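Local coordinates for protein L-lysine 6-oxidase (Marinomonas mediterranea, PDB 3WEU) that oxidises the epsilon-amino group of L-lysine with its cysteine tryptophylquinone cofactor, releasing ammonium and the hydrogen peroxide that makes it antibacterial, at residues A[86-91]-A[476-481]; A[135-140]-A[180-185]. One frame throughout, in Å; residues are numbered along the deposited sequence.

How the contacts relate
From the N terminus, the chain reaches strand 80-91 after several earlier strands, and its 86-91 part is the first half of contact 1. It then returns antiparallel beside that strand as 137-145, and contact 2 is completed when 180-185 comes back to 135-140, closing a loop with 39 residues between its segments. Contact 1 closes only at 476-481, on helix 475-481, 385 residues beyond Asn91, so the loop of contact 2 lies wholly within its span. The two are joined directly through the neighbouring strands 80-91 and 137-145, where Asn91 is probably bonded to Ile137. Contact 2 stays within the N-terminal family region, whereas contact 1 ties that region to the C-terminal one.

Contact 1 (A[86-91]-A[476-481]); sequences TVHLAN and AYFDVN
His88 and Phe478 carry this contact alone, as an offset edge-to-face aromatic pair. The imidazole turns its edge toward the face of the phenyl ring, with the centroids 6.0 Å apart and the planes at 81°. The offset is large: the closest approach is made by His88 CE1 to Phe478 CB, at 4.1 Å, and CB lies at the imidazole edge, near its plane. In His88, CG is anti to the backbone N (chi1 -171°), beside the carbonyl carbon; in Phe478, CG is anti to the carbonyl carbon (chi1 -59°); in both, CB points toward the other segment. Within the helix, Tyr477 CD2 lies 3.4 Å above the plane of the Phe478 ring, displaced toward its rim. The ring of Tyr162 meets the imidazole almost perpendicularly.

The polar hold on the histidine is the hydrogen bond between His88 NE2 and Asp138 OD1. On the helix, Asp479 forms a salt bridge with Lys475; its OD1 is 6.6 Å from His88 ND1, too far for a bond.

Only 65 Å² is buried between the segments, and the surroundings complete the junction. Leu483 packs against both Ala90 and Phe478, and Pro141 of strand 137-145 touches His88. Strand 80-91 runs between strands 137-145 and 223-232, and helix 475-481 lies against it, the ring pair being one of several links that join the N-terminal and C-terminal family regions.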
ATOM      1  N   THR A  86      -4.257  37.587 -26.863  1.00 20.28           N
ATOM      2  CA  THR A  86      -3.740  37.362 -25.567  1.00 20.08           C
ATOM      3  C   THR A  86      -4.571  36.282 -24.934  1.00 19.62           C
ATOM      4  O   THR A  86      -5.789  36.392 -24.813  1.00 19.65           O
ATOM      5  CB  THR A  86      -3.785  38.668 -24.739  1.00 20.95           C
ATOM      6  OG1 THR A  86      -2.902  39.602 -25.371  1.00 21.51           O
ATOM      7  CG2 THR A  86      -3.334  38.437 -23.409  1.00 22.30           C
ATOM      8  N   VAL A  87      -3.915  35.194 -24.593  1.00 18.64           N
ATOM      9  CA  VAL A  87      -4.614  34.057 -24.012  1.00 18.80           C
ATOM     10  C   VAL A  87      -4.104  33.774 -22.641  1.00 19.96           C
ATOM     11  O   VAL A  87      -2.851  33.608 -22.405  1.00 20.21           O
ATOM     12  CB  VAL A  87      -4.419  32.803 -24.892  1.00 17.68           C
ATOM     13  CG1 VAL A  87      -5.139  31.622 -24.245  1.00 18.76           C
ATOM     14  CG2 VAL A  87      -4.899  33.076 -26.298  1.00 18.13           C
ATOM     15  N   HIS A  88      -5.035  33.715 -21.701  1.00 19.08           N
ATOM     16  CA  HIS A  88      -4.668  33.417 -20.355  1.00 18.71           C
ATOM     17  C   HIS A  88      -5.297  32.098 -19.848  1.00 17.41           C
ATOM     18  O   HIS A  88      -6.453  32.065 -19.471  1.00 17.88           O
ATOM     19  CB  HIS A  88      -5.029  34.601 -19.413  1.00 20.72           C
ATOM     20  CG  HIS A  88      -4.479  34.470 -18.014  1.00 21.26           C
ATOM     21  ND1 HIS A  88      -4.656  35.457 -17.046  1.00 22.15           N
ATOM     22  CD2 HIS A  88      -3.799  33.477 -17.406  1.00 22.19           C
ATOM     23  CE1 HIS A  88      -4.087  35.073 -15.921  1.00 22.63           C
ATOM     24  NE2 HIS A  88      -3.514  33.900 -16.121  1.00 24.59           N
ATOM     25  N   LEU A  89      -4.513  31.036 -19.841  1.00 18.07           N
ATOM     26  CA  LEU A  89      -4.969  29.715 -19.433  1.00 19.50           C
ATOM     27  C   LEU A  89      -4.491  29.469 -18.008  1.00 20.81           C
ATOM     28  O   LEU A  89      -3.415  29.954 -17.627  1.00 21.34           O
ATOM     29  CB  LEU A  89      -4.322  28.660 -20.341  1.00 19.34           C
ATOM     30  CG  LEU A  89      -4.594  28.749 -21.846  1.00 19.52           C
ATOM     31  CD1 LEU A  89      -4.008  27.514 -22.578  1.00 19.02           C
ATOM     32  CD2 LEU A  89      -6.048  28.949 -22.176  1.00 20.68           C
ATOM     33  N   ALA A  90      -5.248  28.724 -17.221  1.00 18.49           N
ATOM     34  CA  ALA A  90      -4.842  28.303 -15.873  1.00 17.98           C
ATOM     35  C   ALA A  90      -5.513  26.994 -15.488  1.00 19.09           C
ATOM     36  O   ALA A  90      -6.483  26.549 -16.132  1.00 17.11           O
ATOM     37  CB  ALA A  90      -5.187  29.369 -14.812  1.00 19.44           C
ATOM     38  N   ASN A  91      -4.928  26.317 -14.504  1.00 17.41           N
ATOM     39  CA  ASN A  91      -5.531  25.123 -13.973  1.00 18.17           C
ATOM     40  C   ASN A  91      -5.740  25.360 -12.532  1.00 17.78           C
ATOM     41  O   ASN A  91      -4.747  25.423 -11.746  1.00 19.12           O
ATOM     42  CB  ASN A  91      -4.581  23.953 -14.205  1.00 16.89           C
ATOM     43  CG  ASN A  91      -5.063  22.649 -13.625  1.00 20.14           C
ATOM     44  OD1 ASN A  91      -5.513  22.551 -12.485  1.00 20.77           O
ATOM     45  ND2 ASN A  91      -4.851  21.614 -14.372  1.00 19.21           N
ATOM     46  N   ALA A 476      -5.111  43.514 -16.579  1.00 25.89           N
ATOM     47  CA  ALA A 476      -4.448  44.417 -15.557  1.00 27.90           C
ATOM     48  C   ALA A 476      -4.767  43.945 -14.115  1.00 28.02           C
ATOM     49  O   ALA A 476      -3.884  43.892 -13.215  1.00 27.73           O
ATOM     50  CB  ALA A 476      -4.892  45.854 -15.777  1.00 31.54           C
ATOM     51  N   TYR A 477      -6.015  43.495 -13.904  1.00 28.62           N
ATOM     52  CA  TYR A 477      -6.397  42.961 -12.578  1.00 25.37           C
ATOM     53  C   TYR A 477      -5.554  41.762 -12.195  1.00 25.03           C
ATOM     54  O   TYR A 477      -4.925  41.691 -11.128  1.00 24.86           O
ATOM     55  CB  TYR A 477      -7.920  42.675 -12.500  1.00 27.62           C
ATOM     56  CG  TYR A 477      -8.220  41.951 -11.228  1.00 31.88           C
ATOM     57  CD1 TYR A 477      -8.492  42.636 -10.047  1.00 36.54           C
ATOM     58  CD2 TYR A 477      -8.164  40.568 -11.172  1.00 33.19           C
ATOM     59  CE1 TYR A 477      -8.667  41.940  -8.855  1.00 37.44           C
ATOM     60  CE2 TYR A 477      -8.358  39.875 -10.004  1.00 35.09           C
ATOM     61  CZ  TYR A 477      -8.623  40.558  -8.836  1.00 39.52           C
ATOM     62  OH  TYR A 477      -8.766  39.829  -7.655  1.00 38.17           O
ATOM     63  N   PHE A 478      -5.483  40.758 -13.076  1.00 23.65           N
ATOM     64  CA  PHE A 478      -4.776  39.562 -12.732  1.00 20.93           C
ATOM     65  C   PHE A 478      -3.283  39.734 -12.639  1.00 20.01           C
ATOM     66  O   PHE A 478      -2.621  38.999 -11.839  1.00 20.32           O
ATOM     67  CB  PHE A 478      -5.144  38.403 -13.707  1.00 22.69           C
ATOM     68  CG  PHE A 478      -6.614  38.076 -13.704  1.00 23.47           C
ATOM     69  CD1 PHE A 478      -7.231  37.563 -12.540  1.00 25.15           C
ATOM     70  CD2 PHE A 478      -7.352  38.196 -14.840  1.00 26.04           C
ATOM     71  CE1 PHE A 478      -8.572  37.309 -12.505  1.00 25.99           C
ATOM     72  CE2 PHE A 478      -8.701  37.899 -14.831  1.00 28.59           C
ATOM     73  CZ  PHE A 478      -9.311  37.467 -13.657  1.00 26.72           C
ATOM     74  N   ASP A 479      -2.740  40.613 -13.482  1.00 20.94           N
ATOM     75  CA  ASP A 479      -1.308  40.965 -13.452  1.00 23.99           C
ATOM     76  C   ASP A 479      -0.887  41.233 -11.977  1.00 23.41           C
ATOM     77  O   ASP A 479       0.126  40.688 -11.460  1.00 22.10           O
ATOM     78  CB  ASP A 479      -1.059  42.197 -14.360  1.00 25.23           C
ATOM     79  CG  ASP A 479      -0.697  41.809 -15.814  1.00 31.53           C
ATOM     80  OD1 ASP A 479      -0.538  40.584 -16.140  1.00 29.95           O
ATOM     81  OD2 ASP A 479      -0.560  42.724 -16.639  1.00 27.31           O
ATOM     82  N   VAL A 480      -1.722  42.011 -11.292  1.00 25.84           N
ATOM     83  CA  VAL A 480      -1.421  42.478  -9.917  1.00 26.91           C
ATOM     84  C   VAL A 480      -1.845  41.513  -8.822  1.00 27.81           C
ATOM     85  O   VAL A 480      -1.108  41.314  -7.860  1.00 26.85           O
ATOM     86  CB  VAL A 480      -2.071  43.855  -9.700  1.00 29.83           C
ATOM     87  CG1 VAL A 480      -2.022  44.332  -8.226  1.00 30.27           C
ATOM     88  CG2 VAL A 480      -1.427  44.836 -10.678  1.00 32.22           C
ATOM     89  N   ASN A 481      -2.975  40.836  -9.031  1.00 27.35           N
ATOM     90  CA  ASN A 481      -3.616  40.032  -7.977  1.00 25.77           C
ATOM     91  C   ASN A 481      -3.562  38.541  -8.117  1.00 25.69           C
ATOM     92  O   ASN A 481      -3.769  37.779  -7.178  1.00 22.91           O
ATOM     93  CB  ASN A 481      -5.071  40.481  -7.974  1.00 28.22           C
ATOM     94  CG  ASN A 481      -5.194  41.960  -7.670  1.00 27.96           C
ATOM     95  OD1 ASN A 481      -5.567  42.793  -8.492  1.00 32.83           O
ATOM     96  ND2 ASN A 481      -4.857  42.278  -6.474  1.00 26.32           N
TER

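Contact 2 (A[135-140]-A[180-185]); sequences LIIDLG and ESLGTL
Leu182 packs against Ile137 and Leu139, and these apolar contacts make up most of the 171 Å² buried here. The tightest is between methyls, Ile137 CG2 and Leu182 CD1 at 3.7 Å; the other branch of the leucine, CD2, lies 4.0 Å from Ile137 O. Ile137 presents CG2 because that branch is anti to the backbone N, while CG1 takes the place anti to the carbonyl carbon (chi1 -55°). Leu139 meets the leucine more loosely, its CG 4.5 Å from Leu182 CD2, and its CD1 reaches Leu182 N at 4.3 Å.

Each segment holds a side-chain turn. Gly140 N donates to Asp138 OD1 at 3.0 Å, an Asx turn in which the oxygen is met from 40° out of the carboxylate plane. In the other segment, Gly183 N donates to Ser181 OG at 3.0 Å, an ST turn that spans the corner at Leu182, where strand 181-187 changes direction.

Further out, Asp138 is positioned by Tyr162 OH on OD2, while OD1 has a second partner in His88. Ser181 OG also forms hydrogen bonds with Glu152 OE2 and Ile153 O of strand 150-154, and Ile153 packs against Leu182. Phe179 touches Ile137, and Tyr167 touches Leu139.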
ATOM      1  N   LEU A 135      -1.584  26.740  -5.243  1.00 23.88           N
ATOM      2  CA  LEU A 135      -1.986  25.433  -5.755  1.00 25.04           C
ATOM      3  C   LEU A 135      -2.413  25.500  -7.239  1.00 24.27           C
ATOM      4  O   LEU A 135      -2.392  24.466  -7.932  1.00 22.82           O
ATOM      5  CB  LEU A 135      -3.144  24.861  -4.896  1.00 24.38           C
ATOM      6  CG  LEU A 135      -2.740  24.409  -3.479  1.00 22.57           C
ATOM      7  CD1 LEU A 135      -4.024  24.094  -2.690  1.00 24.06           C
ATOM      8  CD2 LEU A 135      -1.807  23.201  -3.565  1.00 24.07           C
ATOM      9  N   ILE A 136      -2.786  26.701  -7.685  1.00 23.26           N
ATOM     10  CA  ILE A 136      -3.244  26.950  -9.011  1.00 21.83           C
ATOM     11  C   ILE A 136      -2.018  26.874  -9.900  1.00 23.92           C
ATOM     12  O   ILE A 136      -0.916  27.314  -9.519  1.00 20.91           O
ATOM     13  CB  ILE A 136      -3.824  28.368  -9.157  1.00 18.90           C
ATOM     14  CG1 ILE A 136      -4.980  28.548  -8.187  1.00 20.65           C
ATOM     15  CG2 ILE A 136      -4.283  28.707 -10.581  1.00 20.13           C
ATOM     16  CD1 ILE A 136      -5.620  29.881  -8.221  1.00 20.98           C
ATOM     17  N   ILE A 137      -2.193  26.322 -11.104  1.00 20.51           N
ATOM     18  CA  ILE A 137      -1.165  26.440 -12.107  1.00 19.71           C
ATOM     19  C   ILE A 137      -1.546  27.604 -12.969  1.00 20.30           C
ATOM     20  O   ILE A 137      -2.535  27.546 -13.733  1.00 21.88           O
ATOM     21  CB  ILE A 137      -0.976  25.196 -12.987  1.00 20.71           C
ATOM     22  CG1 ILE A 137      -0.721  23.951 -12.162  1.00 23.11           C
ATOM     23  CG2 ILE A 137       0.221  25.397 -13.944  1.00 19.73           C
ATOM     24  CD1 ILE A 137      -0.484  22.680 -12.985  1.00 24.72           C
ATOM     25  N   ASP A 138      -0.759  28.689 -12.854  1.00 19.61           N
ATOM     26  CA  ASP A 138      -1.002  29.928 -13.496  1.00 20.54           C
ATOM     27  C   ASP A 138       0.347  30.608 -13.854  1.00 23.05           C
ATOM     28  O   ASP A 138       1.132  31.038 -12.966  1.00 20.72           O
ATOM     29  CB  ASP A 138      -1.805  30.819 -12.562  1.00 21.87           C
ATOM     30  CG  ASP A 138      -2.073  32.199 -13.128  1.00 20.56           C
ATOM     31  OD1 ASP A 138      -1.854  32.454 -14.338  1.00 20.72           O
ATOM     32  OD2 ASP A 138      -2.582  33.064 -12.364  1.00 20.50           O
ATOM     33  N   LEU A 139       0.615  30.687 -15.144  1.00 20.93           N
ATOM     34  CA  LEU A 139       1.896  31.153 -15.655  1.00 21.70           C
ATOM     35  C   LEU A 139       1.693  32.471 -16.305  1.00 20.66           C
ATOM     36  O   LEU A 139       2.586  32.991 -16.950  1.00 23.61           O
ATOM     37  CB  LEU A 139       2.454  30.147 -16.631  1.00 21.27           C
ATOM     38  CG  LEU A 139       2.624  28.723 -16.111  1.00 22.46           C
ATOM     39  CD1 LEU A 139       3.296  27.865 -17.178  1.00 23.01           C
ATOM     40  CD2 LEU A 139       3.401  28.607 -14.795  1.00 22.12           C
ATOM     41  N   GLY A 140       0.512  33.049 -16.091  1.00 22.10           N
ATOM     42  CA  GLY A 140       0.155  34.320 -16.708  1.00 21.93           C
ATOM     43  C   GLY A 140      -0.270  34.147 -18.149  1.00 22.98           C
ATOM     44  O   GLY A 140      -0.155  33.024 -18.671  1.00 22.31           O
ATOM     45  N   GLU A 180       6.516  22.099 -16.818  1.00 24.84           N
ATOM     46  CA  GLU A 180       7.157  23.162 -17.564  1.00 25.33           C
ATOM     47  C   GLU A 180       6.234  24.074 -18.345  1.00 22.46           C
ATOM     48  O   GLU A 180       6.578  25.199 -18.597  1.00 19.40           O
ATOM     49  CB  GLU A 180       8.151  22.552 -18.559  1.00 31.83           C
ATOM     50  CG  GLU A 180       9.510  22.326 -17.932  1.00 43.24           C
ATOM     51  CD  GLU A 180      10.488  21.666 -18.905  1.00 49.69           C
ATOM     52  OE1 GLU A 180      11.685  21.945 -18.818  1.00 58.71           O
ATOM     53  OE2 GLU A 180      10.053  20.874 -19.755  1.00 48.84           O
ATOM     54  N   SER A 181       5.077  23.576 -18.793  1.00 19.00           N
ATOM     55  CA  SER A 181       4.304  24.284 -19.724  1.00 17.85           C
ATOM     56  C   SER A 181       2.797  23.917 -19.636  1.00 19.89           C
ATOM     57  O   SER A 181       2.447  22.769 -19.428  1.00 18.06           O
ATOM     58  CB  SER A 181       4.780  23.978 -21.140  1.00 19.14           C
ATOM     59  OG  SER A 181       4.023  24.690 -22.104  1.00 18.07           O
ATOM     60  N   LEU A 182       1.980  24.886 -19.964  1.00 18.72           N
ATOM     61  CA  LEU A 182       0.539  24.698 -20.180  1.00 19.44           C
ATOM     62  C   LEU A 182       0.121  24.611 -21.662  1.00 20.50           C
ATOM     63  O   LEU A 182      -1.021  24.335 -21.997  1.00 17.84           O
ATOM     64  CB  LEU A 182      -0.152  25.829 -19.493  1.00 19.06           C
ATOM     65  CG  LEU A 182      -0.828  25.559 -18.108  1.00 19.70           C
ATOM     66  CD1 LEU A 182      -0.725  24.263 -17.336  1.00 21.72           C
ATOM     67  CD2 LEU A 182      -1.207  26.851 -17.428  1.00 19.03           C
ATOM     68  N   GLY A 183       1.047  24.944 -22.543  1.00 18.21           N
ATOM     69  CA  GLY A 183       0.841  24.783 -23.949  1.00 19.82           C
ATOM     70  C   GLY A 183       1.585  25.803 -24.777  1.00 19.97           C
ATOM     71  O   GLY A 183       2.629  26.286 -24.364  1.00 18.06           O
ATOM     72  N   THR A 184       1.053  26.090 -25.956  1.00 18.91           N
ATOM     73  CA  THR A 184       1.769  26.876 -26.967  1.00 20.64           C
ATOM     74  C   THR A 184       0.790  27.763 -27.724  1.00 19.26           C
ATOM     75  O   THR A 184      -0.276  27.297 -28.139  1.00 19.01           O
ATOM     76  CB  THR A 184       2.464  25.928 -27.975  1.00 18.62           C
ATOM     77  OG1 THR A 184       3.197  24.882 -27.319  1.00 18.05           O
ATOM     78  CG2 THR A 184       3.366  26.690 -28.922  1.00 20.89           C
ATOM     79  N   LEU A 185       1.110  29.037 -27.942  1.00 18.87           N
ATOM     80  CA  LEU A 185       0.322  29.917 -28.794  1.00 16.63           C
ATOM     81  C   LEU A 185       1.085  30.092 -30.099  1.00 19.04           C
ATOM     82  O   LEU A 185       2.333  30.165 -30.109  1.00 20.42           O
ATOM     83  CB  LEU A 185       0.140  31.332 -28.231  1.00 19.42           C
ATOM     84  CG  LEU A 185      -0.498  31.435 -26.872  1.00 17.86           C
ATOM     85  CD1 LEU A 185      -0.829  32.885 -26.578  1.00 20.08           C
ATOM     86  CD2 LEU A 185      -1.761  30.551 -26.803  1.00 17.44           C
TER